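Local coordinates for protein carboxylic ester hydrolase (Aspergillus niger, PDB 7K4O) that hydrolyses the ester bonds of tannins as a serine esterase of the tannase family, probably releasing gallic acid (3,4,5-trihydroxybenzoic acid), at residues A7-D12 and N168-S173; A210-F213 and Q218-Q221; V263-L268 and E531-Q536. One frame throughout, in Å; residues are numbered along the deposited sequence.

Overall arrangement
The three contacts follow one another along the chain and none touches another. Contact 1 comes first and lies farthest out, its centre about 33 Å from that of the chain; it joins the N-terminal helix 6-9 to the end of helix 144-169. Contact 2 sits near the middle, about 9 Å from the chain centre, where the loop after strand 205-209 of the nine-stranded mixed sheet meets helix 215-221 beside bound gallic acid. Contact 3, between the residues leading into helix 266-272 and segment 531-536, which includes residues of strand 529-533, has its centre about 24 Å from that of contact 2 and about 50 Å from that of contact 1. Ligand recognition is thus central, with structural packing on opposite sides of the chain's centre.

Contact 1. Residues A7-D12 and N168-S173; sequences AELCTD and NVYGMS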
loop_
_atom_site.group_PDB
_atom_site.type_symbol
_atom_site.label_atom_id
_atom_site.label_comp_id
_atom_site.label_asym_id
_atom_site.label_seq_id
_atom_site.Cartn_x
_atom_site.Cartn_y
_atom_site.Cartn_z
ATOM N N ALA A 7 23.979 9.577 -24.528
ATOM C CA ALA A 7 24.261 10.980 -24.854
ATOM C C ALA A 7 23.445 11.421 -26.064
ATOM O O ALA A 7 23.073 12.591 -26.137
ATOM C CB ALA A 7 25.758 11.193 -25.058
ATOM N N GLU A 8 23.225 10.552 -27.043
ATOM C CA GLU A 8 22.432 10.945 -28.226
ATOM C C GLU A 8 20.939 11.057 -27.881
ATOM O O GLU A 8 20.269 11.896 -28.506
ATOM C CB GLU A 8 22.637 9.933 -29.350
ATOM C CG GLU A 8 24.043 9.977 -29.966
ATOM C CD GLU A 8 24.313 8.806 -30.914
ATOM O OE1 GLU A 8 23.424 7.923 -31.063
ATOM O OE2 GLU A 8 25.384 8.803 -31.545
ATOM N N LEU A 9 20.477 10.187 -26.997
ATOM C CA LEU A 9 19.041 10.094 -26.571
ATOM C C LEU A 9 18.669 11.317 -25.718
ATOM O O LEU A 9 17.599 11.929 -25.907
ATOM C CB LEU A 9 18.837 8.834 -25.752
ATOM C CG LEU A 9 17.426 8.647 -25.157
ATOM C CD1 LEU A 9 16.467 8.426 -26.235
ATOM C CD2 LEU A 9 17.389 7.470 -24.225
ATOM N N CYS A 10 19.591 11.731 -24.848
ATOM C CA CYS A 10 19.242 12.668 -23.763
ATOM C C CYS A 10 19.455 14.109 -24.203
ATOM O O CYS A 10 20.372 14.794 -23.664
ATOM C CB CYS A 10 20.026 12.295 -22.528
ATOM S SG CYS A 10 19.276 13.004 -21.028
ATOM N N THR A 11 18.617 14.590 -25.095
ATOM C CA THR A 11 18.620 15.981 -25.542
ATOM C C THR A 11 17.195 16.494 -25.610
ATOM O O THR A 11 16.244 15.713 -25.865
ATOM C CB THR A 11 19.290 16.162 -26.911
ATOM O OG1 THR A 11 18.365 15.812 -27.950
ATOM C CG2 THR A 11 20.577 15.359 -27.017
ATOM N N ASP A 12 17.039 17.800 -25.485
ATOM C CA ASP A 12 15.696 18.397 -25.543
ATOM C C ASP A 12 15.093 18.117 -26.917
ATOM O O ASP A 12 13.886 17.846 -26.992
ATOM C CB ASP A 12 15.751 19.896 -25.271
ATOM C CG ASP A 12 15.995 20.302 -23.838
ATOM O OD1 ASP A 12 16.048 19.430 -22.957
ATOM O OD2 ASP A 12 16.136 21.549 -23.620
ATOM N N ASN A 168 7.802 6.278 -29.061
ATOM C CA ASN A 168 8.371 7.205 -30.068
ATOM C C ASN A 168 9.882 7.328 -29.874
ATOM O O ASN A 168 10.628 7.276 -30.879
ATOM C CB ASN A 168 7.700 8.557 -30.034
ATOM C CG ASN A 168 6.239 8.538 -30.440
ATOM O OD1 ASN A 168 5.841 7.651 -31.191
ATOM N ND2 ASN A 168 5.451 9.500 -29.952
ATOM N N VAL A 169 10.357 7.486 -28.649
ATOM C CA VAL A 169 11.756 7.894 -28.404
ATOM C C VAL A 169 12.699 6.738 -28.712
ATOM O O VAL A 169 13.805 7.010 -29.211
ATOM C CB VAL A 169 11.922 8.510 -27.008
ATOM C CG1 VAL A 169 12.077 7.447 -25.988
ATOM C CG2 VAL A 169 13.086 9.501 -27.003
ATOM N N TYR A 170 12.258 5.488 -28.566
ATOM C CA TYR A 170 13.104 4.306 -28.828
ATOM C C TYR A 170 12.836 3.763 -30.238
ATOM O O TYR A 170 13.431 2.729 -30.571
ATOM C CB TYR A 170 12.903 3.250 -27.772
ATOM C CG TYR A 170 13.437 3.670 -26.406
ATOM C CD1 TYR A 170 14.803 3.829 -26.177
ATOM C CD2 TYR A 170 12.582 3.931 -25.351
ATOM C CE1 TYR A 170 15.308 4.191 -24.937
ATOM C CE2 TYR A 170 13.067 4.258 -24.112
ATOM C CZ TYR A 170 14.420 4.485 -23.912
ATOM O OH TYR A 170 14.866 4.768 -22.655
ATOM N N GLY A 171 11.972 4.402 -31.002
ATOM C CA GLY A 171 11.706 3.978 -32.407
ATOM C C GLY A 171 10.986 2.652 -32.474
ATOM O O GLY A 171 11.245 1.853 -33.431
ATOM N N MET A 172 10.100 2.381 -31.524
ATOM C CA MET A 172 9.295 1.136 -31.561
ATOM C C MET A 172 8.288 1.221 -32.708
ATOM O O MET A 172 7.646 2.256 -32.938
ATOM C CB MET A 172 8.560 0.908 -30.245
ATOM C CG MET A 172 9.500 0.675 -29.087
ATOM S SD MET A 172 8.690 0.360 -27.522
ATOM C CE MET A 172 7.948 -1.231 -27.870
ATOM N N SER A 173 8.042 0.121 -33.406
ATOM C CA SER A 173 6.999 0.122 -34.441
ATOM C C SER A 173 5.655 -0.030 -33.767
ATOM O O SER A 173 5.586 -0.480 -32.622
ATOM C CB SER A 173 7.282 -0.996 -35.442
ATOM O OG SER A 173 6.932 -2.222 -34.802
#
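V169, in the last turn of helix 144-169, meets L9 of the short N-terminal helix 6-9 through one methyl group: V169 CG2 lies 3.6 Å from L9 CD1. The two side chains cross at about a right angle, so they touch at their branches and do not run alongside each other. V169 divides its methyls between two jobs. CG2, trans to the backbone N, reaches L9, while CG1 rests over one face of the Y170 ring, offset toward its rim and 3.6 Å above the plane. V169 also packs on I14 and A18 of helix 12-18, and C10, next to L9, is tied to C58 by a disulfide. Next in sequence, Y170 offers its ring to the other branch of L9, with CE1 3.9 Å from L9 CD2 in an oblique approach. A chi1 of -68° sets CG opposite the carbonyl carbon, and from there the ring reaches L9 with CE1. The hydroxyl makes a hydrogen bond to P81 O and the ring stacks with F86, so both have partners outside the two segments. At G171 the helix ends: its phi is positive, and its N bonds to N168 O at 3.2 Å. The two methyls of L9 thus each take one neighbour, V169 and Y170, where helix 144-169 ends in a Schellman motif.

Contact 2. Residues A210-F213 and Q218-Q221; sequences APAF and QQTQ. With GDE (3,4,5-trihydroxybenzoic acid), chain J.
F213 and Q218 meet directly through van der Waals packing, with the carbonyl oxygen F213 O 3.4 Å from Q218 CB. A212 O, a buried oxygen with no partner in the model, stays 4.2 Å from Q219 NE2. The two segments meet chiefly around the bound 3,4,5-trihydroxybenzoic acid. Apolar contact comes from the loop: the methyl A212 CB lies 3.7 Å from the ligand ring carbon CAI. Hydrogen bonding comes from the helix, where two successive glutamines converge on hydroxyl OAE, and Q219 also holds its neighbour OAC. Q218 NE2 donates to ligand OAE at 3.0 Å in an almost straight bond (178°) and also donates a hydrogen bond to S421 O. Q219 uses both ends of its amide: OE1 accepts from ligand OAE at 2.7 Å, and NE2 donates to ligand OAC at 2.8 Å. A bend at chi2 (-49°) turns it to the ligand. OAE is gripped twice, as acceptor from Q218 and donor to Q219. Within the helix, Q221 NE2 bonds to Q218 O at 3.1 Å, on a lone pair. Within the loop, P211 CG packs over the centre of the F213 ring, 3.6 Å above its plane. H222 and H465 also bind the ligand; S186, hydrogen-bonded to the A212 backbone, lies on a probable nucleophile elbow. The site is part of the gallic acid pocket, consistent with recognition of tannin galloyl groups by an alpha/beta-hydrolase esterase.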
loop_
_atom_site.group_PDB
_atom_site.type_symbol
_atom_site.label_atom_id
_atom_site.label_comp_id
_atom_site.label_asym_id
_atom_site.label_seq_id
_atom_site.Cartn_x
_atom_site.Cartn_y
_atom_site.Cartn_z
ATOM N N ALA A 210 0.226 -3.625 0.239
ATOM C CA ALA A 210 -0.615 -3.099 1.364
ATOM C C ALA A 210 -1.385 -1.849 0.951
ATOM O O ALA A 210 -1.095 -0.741 1.399
ATOM C CB ALA A 210 0.271 -2.796 2.550
ATOM N N PRO A 211 -2.373 -1.988 0.064
ATOM C CA PRO A 211 -3.012 -0.817 -0.509
ATOM C C PRO A 211 -3.937 -0.088 0.475
ATOM O O PRO A 211 -4.743 -0.763 1.158
ATOM C CB PRO A 211 -3.763 -1.394 -1.707
ATOM C CG PRO A 211 -4.045 -2.830 -1.342
ATOM C CD PRO A 211 -2.833 -3.241 -0.549
ATOM N N ALA A 212 -3.889 1.239 0.419
ATOM C CA ALA A 212 -4.816 2.111 1.172
ATOM C C ALA A 212 -6.169 2.241 0.460
ATOM O O ALA A 212 -6.690 3.376 0.345
ATOM C CB ALA A 212 -4.170 3.412 1.422
ATOM N N PHE A 213 -6.714 1.116 -0.009
ATOM C CA PHE A 213 -8.065 1.111 -0.617
ATOM C C PHE A 213 -9.120 0.935 0.505
ATOM O O PHE A 213 -8.809 1.003 1.710
ATOM C CB PHE A 213 -8.127 0.117 -1.760
ATOM C CG PHE A 213 -7.864 -1.328 -1.442
ATOM C CD1 PHE A 213 -7.823 -1.814 -0.158
ATOM C CD2 PHE A 213 -7.681 -2.217 -2.508
ATOM C CE1 PHE A 213 -7.654 -3.177 0.064
ATOM C CE2 PHE A 213 -7.461 -3.564 -2.279
ATOM C CZ PHE A 213 -7.521 -4.045 -1.002
ATOM N N GLN A 218 -10.799 2.380 5.834
ATOM C CA GLN A 218 -9.365 2.380 6.164
ATOM C C GLN A 218 -9.009 3.688 6.865
ATOM O O GLN A 218 -8.243 3.677 7.838
ATOM C CB GLN A 218 -8.546 2.227 4.876
ATOM C CG GLN A 218 -7.075 2.600 5.049
ATOM C CD GLN A 218 -6.368 1.894 6.197
ATOM O OE1 GLN A 218 -6.756 0.793 6.579
ATOM N NE2 GLN A 218 -5.292 2.519 6.652
ATOM N N GLN A 219 -9.447 4.868 6.363
ATOM C CA GLN A 219 -8.990 6.123 6.966
ATOM C C GLN A 219 -9.675 6.290 8.344
ATOM O O GLN A 219 -9.012 6.676 9.326
ATOM C CB GLN A 219 -9.283 7.345 6.102
ATOM C CG GLN A 219 -8.753 7.272 4.659
ATOM C CD GLN A 219 -7.313 6.847 4.569
ATOM O OE1 GLN A 219 -6.520 7.085 5.485
ATOM N NE2 GLN A 219 -6.937 6.320 3.388
ATOM N N THR A 220 -10.953 5.978 8.414
ATOM C CA THR A 220 -11.702 6.210 9.672
ATOM C C THR A 220 -11.206 5.248 10.770
ATOM O O THR A 220 -11.164 5.684 11.953
ATOM C CB THR A 220 -13.189 6.054 9.455
ATOM O OG1 THR A 220 -13.611 6.907 8.383
ATOM C CG2 THR A 220 -13.975 6.396 10.700
ATOM N N GLN A 221 -10.825 4.028 10.444
ATOM C CA GLN A 221 -10.383 3.044 11.469
ATOM C C GLN A 221 -9.113 3.516 12.158
ATOM O O GLN A 221 -8.850 3.016 13.290
ATOM C CB GLN A 221 -10.310 1.618 10.942
ATOM C CG GLN A 221 -9.236 1.370 9.908
ATOM C CD GLN A 221 -7.855 1.148 10.489
ATOM O OE1 GLN A 221 -7.723 0.444 11.509
ATOM N NE2 GLN A 221 -6.840 1.794 9.885
HETATM O OAA GDE J . 0.717 5.623 2.018
HETATM O OAB GDE J . 1.581 5.076 3.980
HETATM O OAC GDE J . -4.174 6.676 3.212
HETATM O OAD GDE J . -2.551 3.925 6.765
HETATM O OAE GDE J . -4.558 5.265 5.615
HETATM C CAF GDE J . -1.802 6.012 3.221
HETATM C CAG GDE J . -0.970 4.607 5.035
HETATM C CAH GDE J . 0.594 5.353 3.251
HETATM C CAI GDE J . -3.080 6.000 3.800
HETATM C CAJ GDE J . -2.252 4.625 5.642
HETATM C CAK GDE J . -0.778 5.360 3.887
HETATM C CAL GDE J . -3.274 5.286 5.014
#

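Contact 3. Residues V263-L268 and E531-Q536; sequences VARTDL and ECVYNQ. With NAG (2-acetamido-2-deoxy-beta-D-glucopyranose), chain D; NAG (2-acetamido-2-deoxy-beta-D-glucopyranose), chain B.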
loop_
_atom_site.group_PDB
_atom_site.type_symbol
_atom_site.label_atom_id
_atom_site.label_comp_id
_atom_site.label_asym_id
_atom_site.label_seq_id
_atom_site.Cartn_x
_atom_site.Cartn_y
_atom_site.Cartn_z
ATOM N N VAL A 263 6.524 -14.283 13.445
ATOM C CA VAL A 263 5.175 -14.888 13.395
ATOM C C VAL A 263 4.659 -14.891 11.954
ATOM O O VAL A 263 4.154 -13.848 11.489
ATOM C CB VAL A 263 4.258 -14.121 14.352
ATOM C CG1 VAL A 263 2.839 -14.651 14.295
ATOM C CG2 VAL A 263 4.839 -14.174 15.768
ATOM N N ALA A 264 4.747 -16.041 11.305
ATOM C CA ALA A 264 4.247 -16.245 9.934
ATOM C C ALA A 264 2.787 -16.636 9.987
ATOM O O ALA A 264 2.172 -16.699 8.927
ATOM C CB ALA A 264 5.045 -17.316 9.232
ATOM N N ARG A 265 2.257 -17.019 11.161
ATOM C CA ARG A 265 0.845 -17.449 11.260
ATOM C C ARG A 265 0.155 -16.559 12.296
ATOM O O ARG A 265 -0.175 -17.039 13.422
ATOM C CB ARG A 265 0.752 -18.951 11.538
ATOM C CG ARG A 265 1.290 -19.785 10.380
ATOM C CD ARG A 265 0.382 -19.788 9.158
ATOM N NE ARG A 265 -0.871 -20.444 9.397
ATOM C CZ ARG A 265 -1.094 -21.742 9.341
ATOM N NH1 ARG A 265 -0.134 -22.576 8.969
ATOM N NH2 ARG A 265 -2.289 -22.214 9.620
ATOM N N THR A 266 -0.168 -15.328 11.885
ATOM C CA THR A 266 -0.958 -14.406 12.732
ATOM C C THR A 266 -2.397 -14.894 12.820
ATOM O O THR A 266 -3.093 -14.467 13.781
ATOM C CB THR A 266 -0.880 -12.956 12.248
ATOM O OG1 THR A 266 -1.471 -12.942 10.955
ATOM C CG2 THR A 266 0.522 -12.420 12.306
ATOM N N ASP A 267 -2.846 -15.758 11.926
ATOM C CA ASP A 267 -4.169 -16.400 11.977
ATOM C C ASP A 267 -4.185 -17.353 13.197
ATOM O O ASP A 267 -5.115 -17.275 14.031
ATOM C CB ASP A 267 -4.510 -17.104 10.670
ATOM C CG ASP A 267 -3.369 -17.778 9.925
ATOM O OD1 ASP A 267 -2.361 -18.204 10.589
ATOM O OD2 ASP A 267 -3.447 -17.823 8.671
ATOM N N LEU A 268 -3.221 -18.272 13.284
ATOM C CA LEU A 268 -3.163 -19.194 14.469
ATOM C C LEU A 268 -3.007 -18.339 15.727
ATOM O O LEU A 268 -3.624 -18.706 16.738
ATOM C CB LEU A 268 -2.019 -20.200 14.326
ATOM C CG LEU A 268 -2.172 -21.157 13.168
ATOM C CD1 LEU A 268 -0.921 -22.014 13.014
ATOM C CD2 LEU A 268 -3.421 -22.020 13.300
ATOM N N GLU A 531 6.242 -25.714 3.827
ATOM C CA GLU A 531 5.111 -26.149 3.003
ATOM C C GLU A 531 4.052 -25.034 3.004
ATOM O O GLU A 531 4.054 -24.186 3.921
ATOM C CB GLU A 531 4.513 -27.417 3.581
ATOM C CG GLU A 531 5.577 -28.474 3.829
ATOM C CD GLU A 531 5.051 -29.759 4.436
ATOM O OE1 GLU A 531 5.877 -30.674 4.654
ATOM O OE2 GLU A 531 3.824 -29.832 4.724
ATOM N N CYS A 532 3.233 -25.045 1.979
ATOM C CA CYS A 532 2.072 -24.136 1.846
ATOM C C CYS A 532 0.842 -25.009 2.002
ATOM O O CYS A 532 0.611 -25.859 1.145
ATOM C CB CYS A 532 2.129 -23.390 0.513
ATOM S SG CYS A 532 3.564 -22.310 0.394
ATOM N N VAL A 533 0.101 -24.818 3.083
ATOM C CA VAL A 533 -0.958 -25.772 3.488
ATOM C C VAL A 533 -2.324 -25.113 3.469
ATOM O O VAL A 533 -2.447 -23.918 3.711
ATOM C CB VAL A 533 -0.674 -26.395 4.866
ATOM C CG1 VAL A 533 0.702 -27.041 4.886
ATOM C CG2 VAL A 533 -0.832 -25.385 5.977
ATOM N N TYR A 534 -3.319 -25.935 3.223
ATOM C CA TYR A 534 -4.742 -25.563 3.277
ATOM C C TYR A 534 -5.268 -25.845 4.683
ATOM O O TYR A 534 -5.322 -27.013 5.056
ATOM C CB TYR A 534 -5.547 -26.313 2.238
ATOM C CG TYR A 534 -6.924 -25.732 2.102
ATOM C CD1 TYR A 534 -7.962 -26.172 2.912
ATOM C CD2 TYR A 534 -7.204 -24.734 1.177
ATOM C CE1 TYR A 534 -9.233 -25.615 2.839
ATOM C CE2 TYR A 534 -8.467 -24.175 1.087
ATOM C CZ TYR A 534 -9.479 -24.591 1.936
ATOM O OH TYR A 534 -10.737 -24.083 1.839
ATOM N N ASN A 535 -5.702 -24.829 5.396
ATOM C CA ASN A 535 -6.192 -24.970 6.799
ATOM C C ASN A 535 -7.454 -24.133 6.956
ATOM O O ASN A 535 -7.351 -22.904 7.029
ATOM C CB ASN A 535 -5.116 -24.571 7.773
ATOM C CG ASN A 535 -5.507 -24.845 9.208
ATOM O OD1 ASN A 535 -5.982 -23.957 9.873
ATOM N ND2 ASN A 535 -5.327 -26.078 9.679
ATOM N N GLN A 536 -8.604 -24.773 6.888
ATOM C CA GLN A 536 -9.912 -24.084 6.869
ATOM C C GLN A 536 -10.062 -23.171 8.085
ATOM O O GLN A 536 -10.592 -22.059 7.939
ATOM C CB GLN A 536 -11.055 -25.075 6.783
ATOM C CG GLN A 536 -12.379 -24.402 6.460
ATOM C CD GLN A 536 -12.325 -23.819 5.060
ATOM O OE1 GLN A 536 -12.141 -24.539 4.072
ATOM N NE2 GLN A 536 -12.485 -22.506 4.974
HETATM C C1 NAG D . -6.037 -30.685 0.820
HETATM C C2 NAG D . -4.683 -30.689 1.479
HETATM C C3 NAG D . -4.164 -32.119 1.629
HETATM C C4 NAG D . -5.225 -33.009 2.247
HETATM C C5 NAG D . -6.523 -32.915 1.451
HETATM C C6 NAG D . -7.624 -33.799 2.026
HETATM C C7 NAG D . -2.946 -29.011 1.237
HETATM C C8 NAG D . -2.040 -28.298 0.287
HETATM N N2 NAG D . -3.714 -29.960 0.683
HETATM O O3 NAG D . -3.007 -32.108 2.467
HETATM O O4 NAG D . -4.744 -34.348 2.215
HETATM O O5 NAG D . -6.930 -31.539 1.535
HETATM O O6 NAG D . -7.968 -33.235 3.305
HETATM O O7 NAG D . -2.991 -28.690 2.424
HETATM C C1 NAG B . -9.562 -27.399 -1.279
HETATM C C2 NAG B . -9.975 -28.671 -0.594
HETATM C C3 NAG B . -8.924 -29.035 0.433
HETATM C C4 NAG B . -7.624 -29.230 -0.273
HETATM C C5 NAG B . -7.248 -27.915 -0.995
HETATM C C6 NAG B . -5.950 -28.033 -1.750
HETATM C C7 NAG B . -12.332 -29.118 -0.339
HETATM C C8 NAG B . -13.642 -28.791 0.288
HETATM N N2 NAG B . -11.261 -28.428 0.009
HETATM O O3 NAG B . -9.320 -30.200 1.143
HETATM O O4 NAG B . -6.658 -29.347 0.743
HETATM O O5 NAG B . -8.289 -27.572 -1.880
HETATM O O6 NAG B . -5.447 -26.736 -2.096
HETATM O O7 NAG B . -12.234 -30.007 -1.131
#
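R265 brings its guanidinium loosely up to V533 and N535. NH1 lies 4.2 Å from the methyl V533 CG2, while NH2 is 4.1 Å from N535 OD1, which sits at the edge of the guanidinium near its plane. The amide of N535 is turned 59° from that plane, too distant to bond. Both groups bind S538: R265 NH2 and N535 OD1 each hydrogen-bond to S538 OG. What places the guanidinium is its own segment. The arginine chain bends at chi2 and chi3 (-72° and -66°) so that NE meets D267 OD1 at 2.9 Å in a salt bridge, and L268 CD1 lies 3.6 Å above the guanidinium centre. D267 OD1 also accepts L268 N at 2.8 Å through its anti lone pair, and OD2 makes a salt bridge to R520 and accepts a hydrogen bond from W542 NE1. R265 NH1 is bound by P521 O of strand 520-524. Farther out, segment 531-536 faces two linked sugars of a protein-attached glycan: Y534 N donates to O7 of the chain D sugar at 2.9 Å, and C1 and C5 of the chain B sugar lie over one face of the Y534 ring. With all three guanidinium nitrogens engaged and D267 as its salt-bridge partner, the buried charge of R265 is probably well balanced, and segment 531-536 is linked to the start of helix 266-272 mainly through shared partners.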